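Local coordinates for ferrichrome-binding protein (Bacillus subtilis subsp. subtilis, PDB 3G9Q) that binds iron(3+)-hydroxamate complexes and passes them to the membrane-bound permease of an ABC importer, as required for uptake of ferrichrome and coprogen, at residues K29-N34 with D119-W124; K44-K49 with D246-Y251; L125-K130 with S257-L262; D205-Y210 with K232-V237. One frame throughout, in Å; residues are numbered along the deposited sequence.

Contact 1: K29-N34 with D119-W124; sequences KTLGIN and DKAEKW
Thr30 and Leu31, at the end of helix 25-31, and Gly32 just after it meet Lys120, Ala121 and Trp124 at the start of helix 118-143. The fold is that of a bacterial solute-binding protein of family 8. Its two lobes are joined by one long helix, here 118-143, and this contact joins the N-terminal lobe to the beginning of that helix.

The apolar part has two pairs. Thr30 CG2 lies 3.7 Å from both Trp124 CG and Trp124 CD1, and the two side chains cross at about a right angle. The methyl approaches the indole obliquely. It gets there because CG2 is anti to the backbone N, which leaves OG1 beside that N, bonded to Gly26 O. The indole N-H is used elsewhere too, on Glu259 OE1. Deeper in, Leu31 CD1 touches Ala121 CB at 3.8 Å. Leu108 of helix 106-115 packs on both Leu31 and Trp124.

Lys120 makes the contacts with backbone oxygens. Its chain bends at chi2 (80°) and passes by the backbone at the helix end. CG of Lys120 packs 3.5 Å from Thr30 O. Gly32 then leaves the helix with a positive phi of 96°, which suits glycine. The chain of Lys120 turns again at chi4, and Lys120 NZ gives a weak hydrogen bond of 3.2 Å to Leu31 O.

Contact 2: K44-K49 with D246-Y251; sequences KNPYYK and DPIGFY
Pro46, Tyr47 and Asn45 face Gly249, Ile248 and Asp246 where two loops meet. No hydrogen bond joins the segments.

The apolar contacts centre on Ile248. Its CG2, anti to the backbone N, lies 3.8 Å from Asn45 CA and 4.2 Å from Pro46 CD. Separately, Pro46 packs against a carboxylate oxygen, meeting Asp246 tip to tip with CG 3.6 Å from Asp246 OD2. That oxygen takes a weak bond from Gly249 N.

The Tyr47 ring turns its edge to the backbone, with CE1 3.6 Å from Gly249 O, which lies near the ring plane. Its OH reaches Phe250 CE2 at 4.1 Å and probably bonds to Gly260 O. An alanine in place of Tyr47 would probably leave a gap beside Gly249 and Gly260 O without this partner.

The amide of Asn45 is held at both ends. OD1 weakly accepts Tyr47 N in an Asx turn, and lies 3.6 Å from Gly249 CA. ND2 bonds to Ser257 OG and sits 3.4 Å above the centre of the Tyr48 ring.

Loop 44-49 follows a strand of the N-terminal sheet and loop 246-251 one of the C-terminal sheet. Proteins of this family form their ligand cleft between the two lobes, so the loops probably lie close to it.

Contact 3: L125-K130 with S257-L262; sequences LAKWDK and SLEGQL
Trp128 carries a buried helix-to-helix contact, its six-membered ring set against one turn of helix 255-270. The ring comes from helix 118-143. The two short segments run nearly parallel, 14° apart, with axes 11.5 Å from each other. The indole spans much of that distance.

CG of Trp128 is anti to the backbone N (chi1 176°), and the indole extends from there toward the other helix. CH2 is the leading atom. It lies 3.8 Å from Leu258 CB and 4.0 Å from Leu262 CD2, one turn further on. Leu258 O lies near the ring plane at the edge, 3.7 Å from Trp128 CH2. Ile171 of helix 169-175 packs on both leucines. In solute-binding proteins of this family a long helix links the two lobes, and here Trp128 ties that helix to the last helix of the chain. The Trp128 ring also stacks on Trp124. An alanine in place of Trp128 would probably open a gap between the helices and leave Leu258 and Leu262 without their aromatic partner.

Glu259 runs past Trp128 in the opposite direction, its carboxylate plane turned 78° from the ring. The carboxylate forms a salt bridge to Lys131 NZ through OE2. The Lys127 side chain crosses that of Glu259 at about a right angle, with Lys127 CD 3.9 Å from Glu259 OE2. Lys127 NZ stays 5.2 Å from Glu259 OE1, too far for a salt bridge.

Contact 4: D205-Y210 with K232-V237; sequences DFAGDY and KNLNAV
Ala207, Gly208 and Asp209 touch Leu234, Asn235 and Ala236 within a beta-alpha-beta crossover of the C-terminal lobe. Strand 210-215 and strand 242-244 are parallel neighbours in the mixed sheet. Helices 229-232 and 235-238 lie on the link between them. The first segment leads into the first strand, and the second segment starts the second helix.

Ala236 makes the closest approach. Its CB points at the loop and lies 3.4 Å from Gly208 O and 3.5 Å from Asp209 O. One methyl thus rests against two successive carbonyl oxygens. The backbones come near here, with Asp209 CA 5.1 Å from Ala236 CA.

The apolar pair is Ala207 and Leu234. With CG of Leu234 anti to the carbonyl carbon (chi1 -70°), both its methyls lie at Ala207 CB, which is 3.7 Å from Leu234 CD2 and 3.8 Å from Leu234 CD1. Leu234 is the N-cap residue of helix 235-238.

No hydrogen bond crosses the contact. Asn235 ND2 is 4.0 Å from Gly208 O, too long for one. The loop is hydrogen-bonded elsewhere. Gly208 N bonds to Ser149 OG on strand 148-154, and Asp209 OD2 to Thr147 OG1 just before that strand. Leu234 also packs on Leu203 and Pro204 of helix 203-206, and Ala236 on Val242 of strand 242-244.

In the fold
Contacts 1 and 3 share helix 118-143. Contact 1 sets the N-terminal lobe against its start, and contact 3 joins its next turns to helix 255-270. Trp124 and Glu259 connect the two. Contact 3 is the buried one and rests on an aromatic ring; contact 1 is partly buried and adds a lysine at its rim. Contacts 2 and 4 are also partly buried. Contact 2 lies nearest the centre of the chain, between the lobes, and reaches contact 3 through Asn45 and Ser257. Contact 4 lies farthest from that centre, about 40 Å from contact 1 between centres. It is wholly in the C-terminal lobe, where small side chains meet backbone carbonyls.

Contact 1: K29-N34 with D119-W124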
loop_
_atom_site.group_PDB
_atom_site.type_symbol
_atom_site.label_atom_id
_atom_site.label_comp_id
_atom_site.label_asym_id
_atom_site.label_seq_id
_atom_site.Cartn_x
_atom_site.Cartn_y
_atom_site.Cartn_z
ATOM N N LYS A 29 -9.419 -1.416 11.402
ATOM C CA LYS A 29 -10.712 -1.641 10.768
ATOM C C LYS A 29 -10.871 -3.150 10.589
ATOM O O LYS A 29 -11.900 -3.719 10.950
ATOM C CB LYS A 29 -10.790 -0.921 9.410
ATOM C CG LYS A 29 -12.157 -0.975 8.744
ATOM C CD LYS A 29 -13.222 -0.395 9.631
ATOM C CE LYS A 29 -14.573 -0.948 9.230
ATOM N NZ LYS A 29 -15.595 -0.693 10.284
ATOM N N THR A 30 -9.851 -3.808 10.050
ATOM C CA THR A 30 -9.935 -5.254 9.870
ATOM C C THR A 30 -10.206 -5.951 11.212
ATOM O O THR A 30 -11.095 -6.798 11.308
ATOM C CB THR A 30 -8.645 -5.845 9.248
ATOM O OG1 THR A 30 -8.397 -5.214 7.988
ATOM C CG2 THR A 30 -8.803 -7.343 9.010
ATOM N N LEU A 31 -9.455 -5.584 12.246
ATOM C CA LEU A 31 -9.633 -6.186 13.561
ATOM C C LEU A 31 -11.001 -5.858 14.180
ATOM O O LEU A 31 -11.484 -6.574 15.064
ATOM C CB LEU A 31 -8.499 -5.742 14.501
ATOM C CG LEU A 31 -7.142 -6.469 14.537
ATOM C CD1 LEU A 31 -6.993 -7.438 13.411
ATOM C CD2 LEU A 31 -6.040 -5.422 14.526
ATOM N N GLY A 32 -11.633 -4.781 13.715
ATOM C CA GLY A 32 -12.940 -4.402 14.246
ATOM C C GLY A 32 -12.918 -3.345 15.339
ATOM O O GLY A 32 -13.967 -2.972 15.865
ATOM N N ILE A 33 -11.727 -2.866 15.689
ATOM C CA ILE A 33 -11.598 -1.838 16.716
ATOM C C ILE A 33 -12.217 -0.538 16.224
ATOM O O ILE A 33 -11.843 0.005 15.186
ATOM C CB ILE A 33 -10.118 -1.581 17.099
ATOM C CG1 ILE A 33 -9.621 -2.688 18.029
ATOM C CG2 ILE A 33 -9.978 -0.225 17.788
ATOM C CD1 ILE A 33 -9.362 -4.028 17.348
ATOM N N ASN A 34 -13.170 -0.038 16.985
ATOM C CA ASN A 34 -13.831 1.181 16.604
ATOM C C ASN A 34 -12.855 2.367 16.624
ATOM O O ASN A 34 -12.236 2.676 17.653
ATOM C CB ASN A 34 -15.021 1.401 17.537
ATOM C CG ASN A 34 -15.715 2.706 17.289
ATOM O OD1 ASN A 34 -16.047 3.045 16.148
ATOM N ND2 ASN A 34 -15.950 3.454 18.358
ATOM N N ASP A 119 -8.190 -13.479 16.851
ATOM C CA ASP A 119 -9.073 -14.305 16.027
ATOM C C ASP A 119 -9.472 -13.564 14.761
ATOM O O ASP A 119 -9.695 -14.167 13.710
ATOM C CB ASP A 119 -10.363 -14.662 16.766
ATOM C CG ASP A 119 -11.491 -13.662 16.489
ATOM O OD1 ASP A 119 -11.329 -12.460 16.826
ATOM O OD2 ASP A 119 -12.535 -14.077 15.930
ATOM N N LYS A 120 -9.588 -12.249 14.877
ATOM C CA LYS A 120 -9.981 -11.426 13.747
ATOM C C LYS A 120 -8.845 -11.356 12.729
ATOM O O LYS A 120 -9.080 -11.348 11.522
ATOM C CB LYS A 120 -10.339 -10.021 14.237
ATOM C CG LYS A 120 -11.592 -9.437 13.610
ATOM C CD LYS A 120 -12.858 -9.971 14.255
ATOM C CE LYS A 120 -14.095 -9.367 13.603
ATOM N NZ LYS A 120 -14.087 -7.879 13.641
ATOM N N ALA A 121 -7.618 -11.327 13.240
ATOM C CA ALA A 121 -6.417 -11.245 12.423
ATOM C C ALA A 121 -6.087 -12.556 11.714
ATOM O O ALA A 121 -5.770 -12.554 10.527
ATOM C CB ALA A 121 -5.237 -10.804 13.288
ATOM N N GLU A 122 -6.155 -13.668 12.440
ATOM C CA GLU A 122 -5.863 -14.974 11.868
ATOM C C GLU A 122 -6.944 -15.325 10.852
ATOM O O GLU A 122 -6.695 -16.046 9.890
ATOM C CB GLU A 122 -5.805 -16.030 12.974
ATOM C CG GLU A 122 -7.128 -16.244 13.692
ATOM C CD GLU A 122 -7.007 -17.135 14.935
ATOM O OE1 GLU A 122 -6.352 -16.720 15.921
ATOM O OE2 GLU A 122 -7.572 -18.254 14.925
ATOM N N LYS A 123 -8.142 -14.793 11.066
ATOM C CA LYS A 123 -9.265 -15.039 10.168
ATOM C C LYS A 123 -8.997 -14.382 8.808
ATOM O O LYS A 123 -9.113 -15.032 7.768
ATOM C CB LYS A 123 -10.552 -14.477 10.789
ATOM C CG LYS A 123 -11.852 -15.108 10.296
ATOM C CD LYS A 123 -12.079 -14.845 8.816
ATOM C CE LYS A 123 -13.436 -15.357 8.343
ATOM N NZ LYS A 123 -13.663 -15.081 6.888
ATOM N N TRP A 124 -8.633 -13.098 8.827
ATOM C CA TRP A 124 -8.333 -12.345 7.608
ATOM C C TRP A 124 -7.099 -12.907 6.873
ATOM O O TRP A 124 -7.053 -12.918 5.640
ATOM C CB TRP A 124 -8.091 -10.865 7.939
ATOM C CG TRP A 124 -7.799 -10.024 6.717
ATOM C CD1 TRP A 124 -8.706 -9.346 5.938
ATOM C CD2 TRP A 124 -6.516 -9.828 6.101
ATOM N NE1 TRP A 124 -8.059 -8.743 4.878
ATOM C CE2 TRP A 124 -6.720 -9.024 4.953
ATOM C CE3 TRP A 124 -5.214 -10.256 6.405
ATOM C CZ2 TRP A 124 -5.670 -8.640 4.109
ATOM C CZ3 TRP A 124 -4.164 -9.872 5.559
ATOM C CH2 TRP A 124 -4.406 -9.069 4.425
#

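Contact 2: K44-K49 with D246-Y251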
loop_
_atom_site.group_PDB
_atom_site.type_symbol
_atom_site.label_atom_id
_atom_site.label_comp_id
_atom_site.label_asym_id
_atom_site.label_seq_id
_atom_site.Cartn_x
_atom_site.Cartn_y
_atom_site.Cartn_z
ATOM N N LYS A 44 -9.242 9.910 1.668
ATOM C CA LYS A 44 -8.905 10.126 0.267
ATOM C C LYS A 44 -8.597 8.815 -0.433
ATOM O O LYS A 44 -8.717 8.711 -1.656
ATOM C CB LYS A 44 -7.712 11.073 0.128
ATOM C CG LYS A 44 -8.047 12.541 0.316
ATOM C CD LYS A 44 -6.889 13.403 -0.161
ATOM C CE LYS A 44 -7.187 14.880 0.029
ATOM N NZ LYS A 44 -7.477 15.190 1.467
ATOM N N ASN A 45 -8.206 7.816 0.354
ATOM C CA ASN A 45 -7.873 6.496 -0.177
ATOM C C ASN A 45 -9.119 5.853 -0.790
ATOM O O ASN A 45 -10.135 5.714 -0.134
ATOM C CB ASN A 45 -7.319 5.624 0.939
ATOM C CG ASN A 45 -6.815 4.297 0.438
ATOM O OD1 ASN A 45 -6.769 4.042 -0.767
ATOM N ND2 ASN A 45 -6.423 3.435 1.365
ATOM N N PRO A 46 -9.055 5.458 -2.065
ATOM C CA PRO A 46 -10.221 4.847 -2.697
ATOM C C PRO A 46 -10.650 3.546 -2.048
ATOM O O PRO A 46 -11.795 3.120 -2.201
ATOM C CB PRO A 46 -9.767 4.650 -4.136
ATOM C CG PRO A 46 -8.293 4.417 -3.984
ATOM C CD PRO A 46 -7.923 5.499 -3.000
ATOM N N TYR A 47 -9.755 2.904 -1.315
ATOM C CA TYR A 47 -10.145 1.654 -0.690
ATOM C C TYR A 47 -10.821 1.897 0.667
ATOM O O TYR A 47 -11.396 0.984 1.271
ATOM C CB TYR A 47 -8.926 0.719 -0.575
ATOM C CG TYR A 47 -8.308 0.363 -1.913
ATOM C CD1 TYR A 47 -6.927 0.448 -2.111
ATOM C CD2 TYR A 47 -9.108 -0.018 -3.001
ATOM C CE1 TYR A 47 -6.353 0.170 -3.350
ATOM C CE2 TYR A 47 -8.544 -0.298 -4.252
ATOM C CZ TYR A 47 -7.161 -0.195 -4.416
ATOM O OH TYR A 47 -6.582 -0.435 -5.650
ATOM N N TYR A 48 -10.769 3.145 1.126
ATOM C CA TYR A 48 -11.378 3.530 2.404
ATOM C C TYR A 48 -12.716 4.241 2.181
ATOM O O TYR A 48 -13.775 3.610 2.200
ATOM C CB TYR A 48 -10.447 4.467 3.192
ATOM C CG TYR A 48 -9.190 3.848 3.790
ATOM C CD1 TYR A 48 -8.155 4.669 4.249
ATOM C CD2 TYR A 48 -9.040 2.463 3.933
ATOM C CE1 TYR A 48 -7.009 4.147 4.832
ATOM C CE2 TYR A 48 -7.877 1.924 4.524
ATOM C CZ TYR A 48 -6.871 2.783 4.972
ATOM O OH TYR A 48 -5.737 2.304 5.587
ATOM N N LYS A 49 -12.657 5.559 1.970
ATOM C CA LYS A 49 -13.858 6.370 1.744
ATOM C C LYS A 49 -14.820 5.605 0.844
ATOM O O LYS A 49 -16.036 5.811 0.887
ATOM C CB LYS A 49 -13.482 7.726 1.112
ATOM C CG LYS A 49 -12.870 7.656 -0.292
ATOM C CD LYS A 49 -12.372 9.025 -0.772
ATOM C CE LYS A 49 -13.502 10.034 -1.016
ATOM N NZ LYS A 49 -14.267 10.422 0.208
ATOM N N ASP A 246 -3.250 4.131 -9.463
ATOM C CA ASP A 246 -3.631 5.279 -8.655
ATOM C C ASP A 246 -2.655 5.448 -7.491
ATOM O O ASP A 246 -2.563 4.594 -6.600
ATOM C CB ASP A 246 -5.065 5.109 -8.145
ATOM C CG ASP A 246 -5.568 6.329 -7.407
ATOM O OD1 ASP A 246 -5.385 7.451 -7.927
ATOM O OD2 ASP A 246 -6.158 6.170 -6.318
ATOM N N PRO A 247 -1.926 6.574 -7.479
ATOM C CA PRO A 247 -0.941 6.882 -6.444
ATOM C C PRO A 247 -1.434 6.855 -4.991
ATOM O O PRO A 247 -0.679 6.483 -4.092
ATOM C CB PRO A 247 -0.404 8.248 -6.882
ATOM C CG PRO A 247 -1.559 8.867 -7.578
ATOM C CD PRO A 247 -2.141 7.732 -8.368
ATOM N N ILE A 248 -2.690 7.231 -4.766
ATOM C CA ILE A 248 -3.269 7.242 -3.424
ATOM C C ILE A 248 -3.656 5.843 -2.948
ATOM O O ILE A 248 -3.540 5.511 -1.769
ATOM C CB ILE A 248 -4.520 8.122 -3.378
ATOM C CG1 ILE A 248 -4.208 9.473 -4.035
ATOM C CG2 ILE A 248 -4.994 8.269 -1.916
ATOM C CD1 ILE A 248 -5.427 10.343 -4.317
ATOM N N GLY A 249 -4.116 5.025 -3.880
ATOM C CA GLY A 249 -4.514 3.682 -3.529
ATOM C C GLY A 249 -3.340 2.816 -3.130
ATOM O O GLY A 249 -3.445 2.038 -2.182
ATOM N N PHE A 250 -2.226 2.953 -3.844
ATOM C CA PHE A 250 -1.028 2.159 -3.571
ATOM C C PHE A 250 -0.058 2.778 -2.565
ATOM O O PHE A 250 1.075 2.315 -2.382
ATOM C CB PHE A 250 -0.314 1.861 -4.881
ATOM C CG PHE A 250 -1.008 0.835 -5.710
ATOM C CD1 PHE A 250 -0.545 -0.476 -5.740
ATOM C CD2 PHE A 250 -2.153 1.171 -6.433
ATOM C CE1 PHE A 250 -1.216 -1.446 -6.482
ATOM C CE2 PHE A 250 -2.841 0.222 -7.181
ATOM C CZ PHE A 250 -2.377 -1.094 -7.211
ATOM N N TYR A 251 -0.549 3.824 -1.912
ATOM C CA TYR A 251 0.162 4.568 -0.897
ATOM C C TYR A 251 0.259 3.736 0.376
ATOM O O TYR A 251 1.267 3.785 1.068
ATOM C CB TYR A 251 -0.611 5.850 -0.613
ATOM C CG TYR A 251 0.216 6.964 -0.039
ATOM C CD1 TYR A 251 0.694 6.911 1.276
ATOM C CD2 TYR A 251 0.528 8.081 -0.817
ATOM C CE1 TYR A 251 1.465 7.951 1.800
ATOM C CE2 TYR A 251 1.295 9.118 -0.310
ATOM C CZ TYR A 251 1.758 9.050 0.994
ATOM O OH TYR A 251 2.514 10.091 1.467
#

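Contact 3: L125-K130 with S257-L262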
loop_
_atom_site.group_PDB
_atom_site.type_symbol
_atom_site.label_atom_id
_atom_site.label_comp_id
_atom_site.label_asym_id
_atom_site.label_seq_id
_atom_site.Cartn_x
_atom_site.Cartn_y
_atom_site.Cartn_z
ATOM N N LEU A 125 -6.093 -13.352 7.628
ATOM C CA LEU A 125 -4.892 -13.928 7.033
ATOM C C LEU A 125 -5.263 -15.155 6.216
ATOM O O LEU A 125 -4.706 -15.397 5.138
ATOM C CB LEU A 125 -3.891 -14.324 8.110
ATOM C CG LEU A 125 -3.239 -13.127 8.806
ATOM C CD1 LEU A 125 -2.331 -13.615 9.954
ATOM C CD2 LEU A 125 -2.442 -12.320 7.777
ATOM N N ALA A 126 -6.215 -15.918 6.744
ATOM C CA ALA A 126 -6.714 -17.116 6.095
ATOM C C ALA A 126 -7.408 -16.721 4.794
ATOM O O ALA A 126 -7.241 -17.381 3.765
ATOM C CB ALA A 126 -7.699 -17.842 7.026
ATOM N N LYS A 127 -8.193 -15.649 4.854
ATOM C CA LYS A 127 -8.910 -15.130 3.694
ATOM C C LYS A 127 -7.902 -14.591 2.683
ATOM O O LYS A 127 -8.042 -14.801 1.479
ATOM C CB LYS A 127 -9.839 -13.993 4.126
ATOM C CG LYS A 127 -10.650 -13.346 3.012
ATOM C CD LYS A 127 -11.284 -12.045 3.502
ATOM C CE LYS A 127 -12.108 -12.278 4.762
ATOM N NZ LYS A 127 -12.478 -11.025 5.472
ATOM N N TRP A 128 -6.890 -13.889 3.188
ATOM C CA TRP A 128 -5.854 -13.308 2.351
ATOM C C TRP A 128 -5.099 -14.361 1.574
ATOM O O TRP A 128 -4.961 -14.253 0.359
ATOM C CB TRP A 128 -4.870 -12.506 3.205
ATOM C CG TRP A 128 -3.696 -11.923 2.449
ATOM C CD1 TRP A 128 -2.384 -12.225 2.628
ATOM C CD2 TRP A 128 -3.743 -10.938 1.401
ATOM N NE1 TRP A 128 -1.606 -11.495 1.757
ATOM C CE2 TRP A 128 -2.419 -10.697 0.994
ATOM C CE3 TRP A 128 -4.782 -10.239 0.766
ATOM C CZ2 TRP A 128 -2.099 -9.783 -0.020
ATOM C CZ3 TRP A 128 -4.466 -9.334 -0.241
ATOM C CH2 TRP A 128 -3.138 -9.116 -0.622
ATOM N N ASP A 129 -4.602 -15.383 2.262
ATOM C CA ASP A 129 -3.846 -16.436 1.583
ATOM C C ASP A 129 -4.666 -17.229 0.584
ATOM O O ASP A 129 -4.116 -17.786 -0.366
ATOM C CB ASP A 129 -3.211 -17.370 2.609
ATOM C CG ASP A 129 -2.040 -16.722 3.321
ATOM O OD1 ASP A 129 -1.436 -17.381 4.196
ATOM O OD2 ASP A 129 -1.724 -15.551 2.999
ATOM N N LYS A 130 -5.976 -17.277 0.812
ATOM C CA LYS A 130 -6.885 -17.972 -0.093
ATOM C C LYS A 130 -7.058 -17.126 -1.366
ATOM O O LYS A 130 -7.258 -17.656 -2.466
ATOM C CB LYS A 130 -8.247 -18.199 0.575
ATOM C CG LYS A 130 -9.236 -19.001 -0.275
ATOM C CD LYS A 130 -10.516 -19.347 0.494
ATOM C CE LYS A 130 -11.465 -20.156 -0.383
ATOM N NZ LYS A 130 -11.669 -19.447 -1.692
ATOM N N SER A 257 -6.282 -2.145 1.981
ATOM C CA SER A 257 -5.654 -1.608 0.785
ATOM C C SER A 257 -5.029 -2.721 -0.049
ATOM O O SER A 257 -5.092 -2.701 -1.287
ATOM C CB SER A 257 -4.573 -0.590 1.149
ATOM O OG SER A 257 -5.132 0.613 1.643
ATOM N N LEU A 258 -4.418 -3.683 0.638
ATOM C CA LEU A 258 -3.788 -4.816 -0.022
ATOM C C LEU A 258 -4.845 -5.590 -0.802
ATOM O O LEU A 258 -4.606 -6.013 -1.936
ATOM C CB LEU A 258 -3.099 -5.727 1.008
ATOM C CG LEU A 258 -1.821 -5.192 1.672
ATOM C CD1 LEU A 258 -1.277 -6.210 2.662
ATOM C CD2 LEU A 258 -0.782 -4.878 0.601
ATOM N N GLU A 259 -6.019 -5.776 -0.202
ATOM C CA GLU A 259 -7.093 -6.483 -0.887
ATOM C C GLU A 259 -7.510 -5.717 -2.135
ATOM O O GLU A 259 -7.641 -6.302 -3.210
ATOM C CB GLU A 259 -8.297 -6.678 0.037
ATOM C CG GLU A 259 -8.235 -7.972 0.847
ATOM C CD GLU A 259 -9.499 -8.234 1.656
ATOM O OE1 GLU A 259 -9.653 -7.652 2.757
ATOM O OE2 GLU A 259 -10.338 -9.017 1.174
ATOM N N GLY A 260 -7.708 -4.408 -1.993
ATOM C CA GLY A 260 -8.093 -3.587 -3.128
ATOM C C GLY A 260 -7.042 -3.562 -4.229
ATOM O O GLY A 260 -7.369 -3.574 -5.423
ATOM N N GLN A 261 -5.774 -3.519 -3.824
ATOM C CA GLN A 261 -4.656 -3.511 -4.771
ATOM C C GLN A 261 -4.525 -4.838 -5.510
ATOM O O GLN A 261 -4.234 -4.845 -6.698
ATOM C CB GLN A 261 -3.334 -3.211 -4.054
ATOM C CG GLN A 261 -3.305 -1.896 -3.312
ATOM C CD GLN A 261 -2.005 -1.682 -2.569
ATOM O OE1 GLN A 261 -1.785 -0.626 -1.977
ATOM N NE2 GLN A 261 -1.135 -2.687 -2.589
ATOM N N LEU A 262 -4.732 -5.957 -4.815
ATOM C CA LEU A 262 -4.616 -7.261 -5.459
ATOM C C LEU A 262 -5.735 -7.462 -6.447
ATOM O O LEU A 262 -5.565 -8.182 -7.418
ATOM C CB LEU A 262 -4.632 -8.409 -4.443
ATOM C CG LEU A 262 -4.544 -9.832 -5.041
ATOM C CD1 LEU A 262 -3.331 -9.980 -5.946
ATOM C CD2 LEU A 262 -4.469 -10.850 -3.919
#

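Contact 4: D205-Y210 with K232-V237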
loop_
_atom_site.group_PDB
_atom_site.type_symbol
_atom_site.label_atom_id
_atom_site.label_comp_id
_atom_site.label_asym_id
_atom_site.label_seq_id
_atom_site.Cartn_x
_atom_site.Cartn_y
_atom_site.Cartn_z
ATOM N N ASP A 205 14.974 -0.135 -21.539
ATOM C CA ASP A 205 15.873 -1.122 -20.965
ATOM C C ASP A 205 15.276 -1.809 -19.747
ATOM O O ASP A 205 15.707 -2.896 -19.358
ATOM C CB ASP A 205 17.203 -0.464 -20.594
ATOM C CG ASP A 205 17.870 0.209 -21.778
ATOM O OD1 ASP A 205 18.899 0.898 -21.571
ATOM O OD2 ASP A 205 17.366 0.050 -22.916
ATOM N N PHE A 206 14.281 -1.175 -19.143
ATOM C CA PHE A 206 13.626 -1.728 -17.961
ATOM C C PHE A 206 12.247 -2.274 -18.278
ATOM O O PHE A 206 11.862 -3.327 -17.780
ATOM C CB PHE A 206 13.477 -0.644 -16.903
ATOM C CG PHE A 206 14.706 -0.422 -16.092
ATOM C CD1 PHE A 206 15.024 -1.292 -15.045
ATOM C CD2 PHE A 206 15.529 0.675 -16.342
ATOM C CE1 PHE A 206 16.140 -1.075 -14.247
ATOM C CE2 PHE A 206 16.652 0.906 -15.553
ATOM C CZ PHE A 206 16.959 0.024 -14.495
ATOM N N ALA A 207 11.511 -1.527 -19.100
ATOM C CA ALA A 207 10.153 -1.863 -19.501
ATOM C C ALA A 207 9.907 -3.336 -19.781
ATOM O O ALA A 207 10.577 -3.959 -20.611
ATOM C CB ALA A 207 9.768 -1.042 -20.709
ATOM N N GLY A 208 8.931 -3.883 -19.071
ATOM C CA GLY A 208 8.576 -5.272 -19.256
ATOM C C GLY A 208 7.395 -5.413 -20.194
ATOM O O GLY A 208 6.980 -4.446 -20.846
ATOM N N ASP A 209 6.865 -6.635 -20.250
ATOM C CA ASP A 209 5.719 -7.018 -21.084
ATOM C C ASP A 209 4.451 -6.321 -20.607
ATOM O O ASP A 209 3.624 -5.899 -21.415
ATOM C CB ASP A 209 5.545 -8.540 -21.018
ATOM C CG ASP A 209 6.755 -9.291 -21.574
ATOM O OD1 ASP A 209 6.907 -9.325 -22.811
ATOM O OD2 ASP A 209 7.561 -9.828 -20.787
ATOM N N TYR A 210 4.303 -6.224 -19.287
ATOM C CA TYR A 210 3.158 -5.542 -18.686
ATOM C C TYR A 210 3.671 -4.452 -17.757
ATOM O O TYR A 210 4.672 -4.636 -17.070
ATOM C CB TYR A 210 2.273 -6.510 -17.898
ATOM C CG TYR A 210 1.639 -7.579 -18.747
ATOM C CD1 TYR A 210 2.369 -8.711 -19.132
ATOM C CD2 TYR A 210 0.316 -7.458 -19.183
ATOM C CE1 TYR A 210 1.805 -9.698 -19.927
ATOM C CE2 TYR A 210 -0.263 -8.442 -19.981
ATOM C CZ TYR A 210 0.488 -9.561 -20.351
ATOM O OH TYR A 210 -0.073 -10.549 -21.144
ATOM N N LYS A 232 5.431 5.880 -25.589
ATOM C CA LYS A 232 4.352 5.416 -26.441
ATOM C C LYS A 232 4.817 4.270 -27.328
ATOM O O LYS A 232 4.040 3.398 -27.708
ATOM C CB LYS A 232 3.822 6.579 -27.282
ATOM C CG LYS A 232 3.170 7.663 -26.423
ATOM C CD LYS A 232 2.295 8.640 -27.221
ATOM C CE LYS A 232 3.119 9.678 -27.967
ATOM N NZ LYS A 232 2.247 10.631 -28.707
ATOM N N ASN A 233 6.104 4.264 -27.628
ATOM C CA ASN A 233 6.684 3.245 -28.475
ATOM C C ASN A 233 7.038 1.932 -27.760
ATOM O O ASN A 233 7.319 0.921 -28.415
ATOM C CB ASN A 233 7.915 3.825 -29.151
ATOM C CG ASN A 233 8.624 2.825 -30.007
ATOM O OD1 ASN A 233 8.004 2.130 -30.819
ATOM N ND2 ASN A 233 9.936 2.746 -29.848
ATOM N N LEU A 234 7.031 1.948 -26.426
ATOM C CA LEU A 234 7.335 0.749 -25.654
ATOM C C LEU A 234 6.360 -0.340 -26.058
ATOM O O LEU A 234 5.172 -0.078 -26.270
ATOM C CB LEU A 234 7.203 0.999 -24.148
ATOM C CG LEU A 234 8.243 1.892 -23.475
ATOM C CD1 LEU A 234 7.902 2.062 -22.006
ATOM C CD2 LEU A 234 9.611 1.279 -23.641
ATOM N N ASN A 235 6.873 -1.561 -26.156
ATOM C CA ASN A 235 6.069 -2.709 -26.540
ATOM C C ASN A 235 4.846 -2.897 -25.635
ATOM O O ASN A 235 3.748 -3.172 -26.118
ATOM C CB ASN A 235 6.953 -3.970 -26.566
ATOM C CG ASN A 235 8.058 -3.944 -25.500
ATOM O OD1 ASN A 235 8.881 -3.013 -25.455
ATOM N ND2 ASN A 235 8.084 -4.972 -24.640
ATOM N N ALA A 236 5.026 -2.719 -24.330
ATOM C CA ALA A 236 3.927 -2.875 -23.379
ATOM C C ALA A 236 2.737 -1.989 -23.726
ATOM O O ALA A 236 1.594 -2.437 -23.711
ATOM C CB ALA A 236 4.414 -2.553 -21.970
ATOM N N VAL A 237 3.016 -0.724 -24.024
ATOM C CA VAL A 237 1.981 0.234 -24.373
ATOM C C VAL A 237 1.368 -0.109 -25.720
ATOM O O VAL A 237 0.150 -0.013 -25.902
ATOM C CB VAL A 237 2.540 1.650 -24.461
ATOM C CG1 VAL A 237 1.404 2.632 -24.689
ATOM C CG2 VAL A 237 3.301 1.986 -23.189
#